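Local structure of 3-keto-5-aminohexanoate cleavage enzyme (Ralstonia eutropha, 3C6C) at residues A144-T149 with R174-L179; F195-I200 with P209-V214. The protein probably cleaves beta-keto acids such as 3-keto-5-aminohexanoate, using a metal ion held in a TIM barrel. All blocks are in the same frame, centred on the assembly; numbering follows the deposited sequence.

In the fold
Both contacts press an outer helix of the TIM barrel onto a strand of its wall, apolar and without cross-segment hydrogen bonds. Interaction 1 sets helix 166-179 on strand 143-147, and interaction 2 sets helix 190-201 on strand 210-214; strand 182-187 lies between the two strands and pairs with each. One phenylalanine dominates each contact, sent out by the helix in interaction 1 and by the strand in interaction 2. Interaction 1 is wholly core, its Arg175-Glu178 salt bridge lying on the helix away from the strand. Interaction 2 has a buried centre and a more open margin, which includes the aliphatic part of Lys197. They touch where Ile148 CD1 lies 3.5 Å from Gly196 CA.

Interaction 1 (A144-T149 with R174-L179). With EDO (1,2-ethanediol), chain E.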
# COMPACT_ATOMS: atom_id res chain seq x y z
N ALA A 144 15.94 13.03 -24.44
CA ALA A 144 16.71 13.89 -23.50
C ALA A 144 16.01 13.97 -22.16
O ALA A 144 14.78 13.91 -22.09
CB ALA A 144 16.96 15.30 -24.08
N SER A 145 16.81 14.07 -21.11
CA SER A 145 16.31 14.09 -19.72
C SER A 145 15.95 15.49 -19.25
O SER A 145 16.73 16.45 -19.37
CB SER A 145 17.35 13.48 -18.78
OG SER A 145 17.66 12.15 -19.18
N LEU A 146 14.77 15.56 -18.67
CA LEU A 146 14.18 16.78 -18.15
C LEU A 146 13.71 16.55 -16.72
O LEU A 146 12.79 15.75 -16.48
CB LEU A 146 12.99 17.18 -19.02
CG LEU A 146 12.45 18.62 -18.84
CD1 LEU A 146 13.51 19.66 -19.09
CD2 LEU A 146 11.27 18.83 -19.74
N ASP A 147 14.35 17.27 -15.81
CA ASP A 147 14.07 17.15 -14.38
C ASP A 147 12.91 18.09 -14.08
O ASP A 147 13.08 19.31 -14.03
CB ASP A 147 15.28 17.55 -13.51
CG ASP A 147 16.42 16.55 -13.57
OD1 ASP A 147 16.30 15.52 -14.23
OD2 ASP A 147 17.47 16.83 -12.96
N ILE A 148 11.72 17.52 -13.92
CA ILE A 148 10.50 18.36 -13.87
C ILE A 148 10.14 18.76 -12.46
O ILE A 148 9.05 18.48 -11.98
CB ILE A 148 9.29 17.74 -14.62
CG1 ILE A 148 8.94 16.33 -14.14
CG2 ILE A 148 9.56 17.84 -16.14
CD1 ILE A 148 7.55 15.93 -14.62
N THR A 149 11.10 19.41 -11.83
CA THR A 149 11.08 19.67 -10.40
C THR A 149 11.88 20.90 -10.00
O THR A 149 12.84 21.26 -10.66
CB THR A 149 11.69 18.47 -9.62
OG1 THR A 149 11.30 18.53 -8.24
CG2 THR A 149 13.21 18.46 -9.71
N ARG A 174 8.08 22.14 -25.05
CA ARG A 174 7.73 22.63 -26.40
C ARG A 174 8.91 22.56 -27.38
O ARG A 174 8.75 22.12 -28.53
CB ARG A 174 7.11 24.04 -26.37
CG ARG A 174 6.49 24.39 -27.70
CD ARG A 174 5.75 25.74 -27.68
NE ARG A 174 4.62 25.80 -26.74
CZ ARG A 174 3.36 25.51 -27.06
NH1 ARG A 174 3.05 25.12 -28.29
NH2 ARG A 174 2.40 25.60 -26.14
N ARG A 175 10.09 22.93 -26.90
CA ARG A 175 11.29 22.87 -27.74
C ARG A 175 11.60 21.43 -28.15
O ARG A 175 11.97 21.16 -29.30
CB ARG A 175 12.52 23.52 -27.07
CG ARG A 175 12.49 25.02 -27.14
CD ARG A 175 12.47 25.51 -28.61
NE ARG A 175 13.77 25.38 -29.28
CZ ARG A 175 13.93 24.98 -30.53
NH1 ARG A 175 12.89 24.63 -31.27
NH2 ARG A 175 15.14 24.92 -31.05
N PHE A 176 11.42 20.51 -27.20
CA PHE A 176 11.70 19.10 -27.48
C PHE A 176 10.74 18.62 -28.56
O PHE A 176 11.13 17.88 -29.47
CB PHE A 176 11.50 18.20 -26.24
CG PHE A 176 12.62 18.26 -25.19
CD1 PHE A 176 13.32 19.42 -24.90
CD2 PHE A 176 12.89 17.13 -24.43
CE1 PHE A 176 14.32 19.43 -23.91
CE2 PHE A 176 13.86 17.15 -23.45
CZ PHE A 176 14.56 18.29 -23.17
N GLN A 177 9.49 19.05 -28.46
CA GLN A 177 8.47 18.63 -29.45
C GLN A 177 8.87 19.08 -30.83
O GLN A 177 8.85 18.32 -31.80
CB GLN A 177 7.10 19.23 -29.16
CG GLN A 177 6.36 18.55 -28.05
CD GLN A 177 5.02 19.21 -27.82
OE1 GLN A 177 4.95 20.39 -27.48
NE2 GLN A 177 3.95 18.44 -28.00
N GLU A 178 9.26 20.34 -30.89
CA GLU A 178 9.72 20.99 -32.14
C GLU A 178 10.92 20.28 -32.77
O GLU A 178 11.01 20.13 -33.99
CB GLU A 178 10.06 22.47 -31.90
CG GLU A 178 8.81 23.31 -31.67
CD GLU A 178 9.07 24.70 -31.13
OE1 GLU A 178 10.20 25.03 -30.74
OE2 GLU A 178 8.09 25.49 -31.08
N LEU A 179 11.83 19.85 -31.92
CA LEU A 179 13.09 19.21 -32.33
C LEU A 179 12.93 17.72 -32.59
O LEU A 179 13.83 17.05 -33.10
CB LEU A 179 14.18 19.39 -31.25
CG LEU A 179 14.77 20.81 -31.11
CD1 LEU A 179 15.60 20.90 -29.83
CD2 LEU A 179 15.57 21.23 -32.36
C1 EDO E . 15.45 12.40 -32.88
O1 EDO E . 16.22 11.83 -33.94
C2 EDO E . 15.55 13.91 -32.89
O2 EDO E . 15.07 14.43 -34.13
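The ring of Phe176 comes edge-on to the backbone of Ala144, its CE2 only 3.6 Å from the carbonyl oxygen Ala144 O, with that oxygen close to the ring plane. An aromatic edge carries slight positive charge, so this approach to a carbonyl oxygen is probably mildly favourable even though no hydrogen bond crosses the contact. The setting is a beta-alpha-beta crossover of the TIM barrel: strand 143-147 leads, by way of a hairpin, into helix 166-179, which lies outside the wall and returns the chain to the neighbouring parallel strand 182-187. Phe176 suits its place because a long, flat group can span the gap between helix and sheet. Its CG sits beside the backbone N and anti to the carbonyl carbon (chi1 -76°), which directs the ring from the helix to the strand. There CE2 also meets Ala144 CB at 3.7 Å; the small methyl lets the ring settle near the backbone. Leu146, two residues on and so on the same outer side of the strand, brings its CD1 obliquely to within 4.4 Å of Phe176 CZ, and itself packs on Leu169 and Met172 of the same helix. Leu136 of helix 134-139 touches both Ala144 and Phe176. Between these outward residues, Ser145 points away from the helix. The more accessible side of the helix is polar: Arg175 NH1 forms a salt bridge to Glu178 OE1 at 2.8 Å, nearly in the guanidinium plane but on the anti side of the carboxylate, while Arg175 NH2 pairs with Glu137. Leu179 CD1 lies over one face of that guanidinium, toward its rim. At the segment's end, O2 of a 1,2-ethanediol, likely a crystallisation additive, donates a hydrogen bond to Leu179 O at 3.1 Å.

Interaction 2 (F195-I200 with P209-V214); sequences FGKQLI and PLFQMV
Phe211 projects from its strand with its ring directed at helix 190-201, and the residues of the helix meet that ring in different ways. Ile200 comes in at the edge, its CD1 close to the ring plane and 3.9 Å from Phe211 CZ. Lys197 N also lies near the plane, while Gly196 CA approaches obliquely, 4.0 Å from Phe211 CE2. Glycine suits this position because, with no side chain between helix backbone and ring, the aromatic group can lie directly against the main chain. Phe211 CG stands beside its own backbone N (chi1 -72°), and this torsion sends the ring out from the barrel wall toward the helix. Ile200 reaches back the other way: CG1 lies beside the backbone N, and an extended chi2 of 166° carries CD1 to the strand. The same methyl rests on Pro209, 3.8 Å from Pro209 CG, with the two side chains crossing at about a right angle, so that one branch end is shared between the proline and phenylalanine rings. This is the second half of the beta-alpha-beta unit formed by strand 182-187, helix 190-201 and strand 210-214 of the TIM barrel. The axes of segment 195-200 and strand 210-214 run antiparallel, at 172°, and come within 10.6 Å, a spacing that the Phe211 ring bridges. Leu185 and Pro236 also touch Phe211. Lys197 contributes its aliphatic part at the margin, whereas NZ turns off to bond Leu234 O. On another side of the helix, Phe195 makes an edge-to-face contact with Trp219 of a second subunit. With neither charges nor hydrogen bonds joining helix and strand here, their fit depends on shape and the burial of apolar surface, leaving the strand's backbone groups to bond with the neighbouring strands 182-187 and 240-244.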
# COMPACT_ATOMS: atom_id res chain seq x y z
N PHE A 195 2.72 17.17 -12.13
CA PHE A 195 3.06 18.24 -13.08
C PHE A 195 3.34 17.62 -14.46
O PHE A 195 2.99 18.19 -15.50
CB PHE A 195 4.21 19.13 -12.63
CG PHE A 195 4.51 20.22 -13.62
CD1 PHE A 195 3.52 21.17 -13.91
CD2 PHE A 195 5.67 20.24 -14.35
CE1 PHE A 195 3.74 22.16 -14.85
CE2 PHE A 195 5.90 21.23 -15.30
CZ PHE A 195 4.91 22.19 -15.55
N GLY A 196 3.99 16.46 -14.47
CA GLY A 196 4.23 15.72 -15.73
C GLY A 196 2.89 15.46 -16.43
O GLY A 196 2.76 15.59 -17.65
N LYS A 197 1.91 15.08 -15.64
CA LYS A 197 0.57 14.77 -16.16
C LYS A 197 -0.09 16.04 -16.70
O LYS A 197 -0.82 16.01 -17.69
CB LYS A 197 -0.30 14.09 -15.11
CG LYS A 197 0.17 12.67 -14.90
CD LYS A 197 -0.85 11.77 -14.27
CE LYS A 197 -1.16 12.16 -12.88
NZ LYS A 197 -1.96 11.05 -12.17
N GLN A 198 0.25 17.16 -16.09
CA GLN A 198 -0.25 18.48 -16.55
C GLN A 198 0.34 18.85 -17.90
O GLN A 198 -0.34 19.38 -18.78
CB GLN A 198 0.07 19.59 -15.55
CG GLN A 198 -0.45 20.95 -15.99
CD GLN A 198 -1.96 21.04 -15.96
OE1 GLN A 198 -2.62 20.34 -15.21
NE2 GLN A 198 -2.52 21.94 -16.78
N LEU A 199 1.62 18.56 -18.06
CA LEU A 199 2.30 18.78 -19.35
C LEU A 199 1.59 17.99 -20.45
O LEU A 199 1.39 18.49 -21.57
CB LEU A 199 3.79 18.38 -19.27
CG LEU A 199 4.68 19.31 -18.44
CD1 LEU A 199 6.10 18.74 -18.24
CD2 LEU A 199 4.75 20.67 -19.11
N ILE A 200 1.15 16.80 -20.10
CA ILE A 200 0.54 15.88 -21.07
C ILE A 200 -0.81 16.48 -21.44
O ILE A 200 -1.19 16.57 -22.61
CB ILE A 200 0.30 14.45 -20.49
CG1 ILE A 200 1.64 13.70 -20.33
CG2 ILE A 200 -0.62 13.65 -21.39
CD1 ILE A 200 1.58 12.42 -19.47
N PRO A 209 4.33 8.86 -23.34
CA PRO A 209 5.08 9.60 -22.32
C PRO A 209 6.05 8.71 -21.57
O PRO A 209 5.77 7.55 -21.32
CB PRO A 209 3.99 10.06 -21.35
CG PRO A 209 2.70 9.75 -22.00
CD PRO A 209 2.95 8.61 -22.92
N LEU A 210 7.18 9.31 -21.23
CA LEU A 210 8.27 8.65 -20.47
C LEU A 210 8.50 9.31 -19.14
O LEU A 210 8.88 10.48 -19.07
CB LEU A 210 9.60 8.72 -21.24
CG LEU A 210 9.67 8.26 -22.68
CD1 LEU A 210 11.13 8.34 -23.15
CD2 LEU A 210 9.08 6.84 -22.84
N PHE A 211 8.31 8.53 -18.09
CA PHE A 211 8.54 8.98 -16.72
C PHE A 211 9.65 8.11 -16.08
O PHE A 211 9.72 6.90 -16.27
CB PHE A 211 7.31 8.82 -15.83
CG PHE A 211 6.19 9.79 -16.10
CD1 PHE A 211 5.34 9.59 -17.16
CD2 PHE A 211 5.94 10.86 -15.25
CE1 PHE A 211 4.29 10.45 -17.39
CE2 PHE A 211 4.89 11.74 -15.48
CZ PHE A 211 4.07 11.52 -16.55
N GLN A 212 10.50 8.77 -15.32
CA GLN A 212 11.47 8.05 -14.48
C GLN A 212 11.55 8.60 -13.08
O GLN A 212 11.80 9.78 -12.86
CB GLN A 212 12.85 8.04 -15.10
CG GLN A 212 13.92 7.39 -14.23
CD GLN A 212 15.15 6.99 -15.03
OE1 GLN A 212 15.40 5.80 -15.23
NE2 GLN A 212 15.92 7.99 -15.49
N MSE A 213 11.41 7.69 -12.13
CA MSE A 213 11.59 8.02 -10.71
C MSE A 213 13.06 7.95 -10.31
O MSE A 213 13.70 6.90 -10.43
CB MSE A 213 10.85 7.04 -9.79
CG MSE A 213 9.45 6.74 -10.16
SE MSE A 213 8.83 5.37 -8.92
CE MSE A 213 7.44 4.93 -9.90
N VAL A 214 13.56 9.09 -9.87
CA VAL A 214 14.84 9.22 -9.19
C VAL A 214 14.63 8.94 -7.71
O VAL A 214 13.91 9.67 -7.02
CB VAL A 214 15.46 10.64 -9.39
CG1 VAL A 214 16.88 10.70 -8.76
CG2 VAL A 214 15.52 11.01 -10.90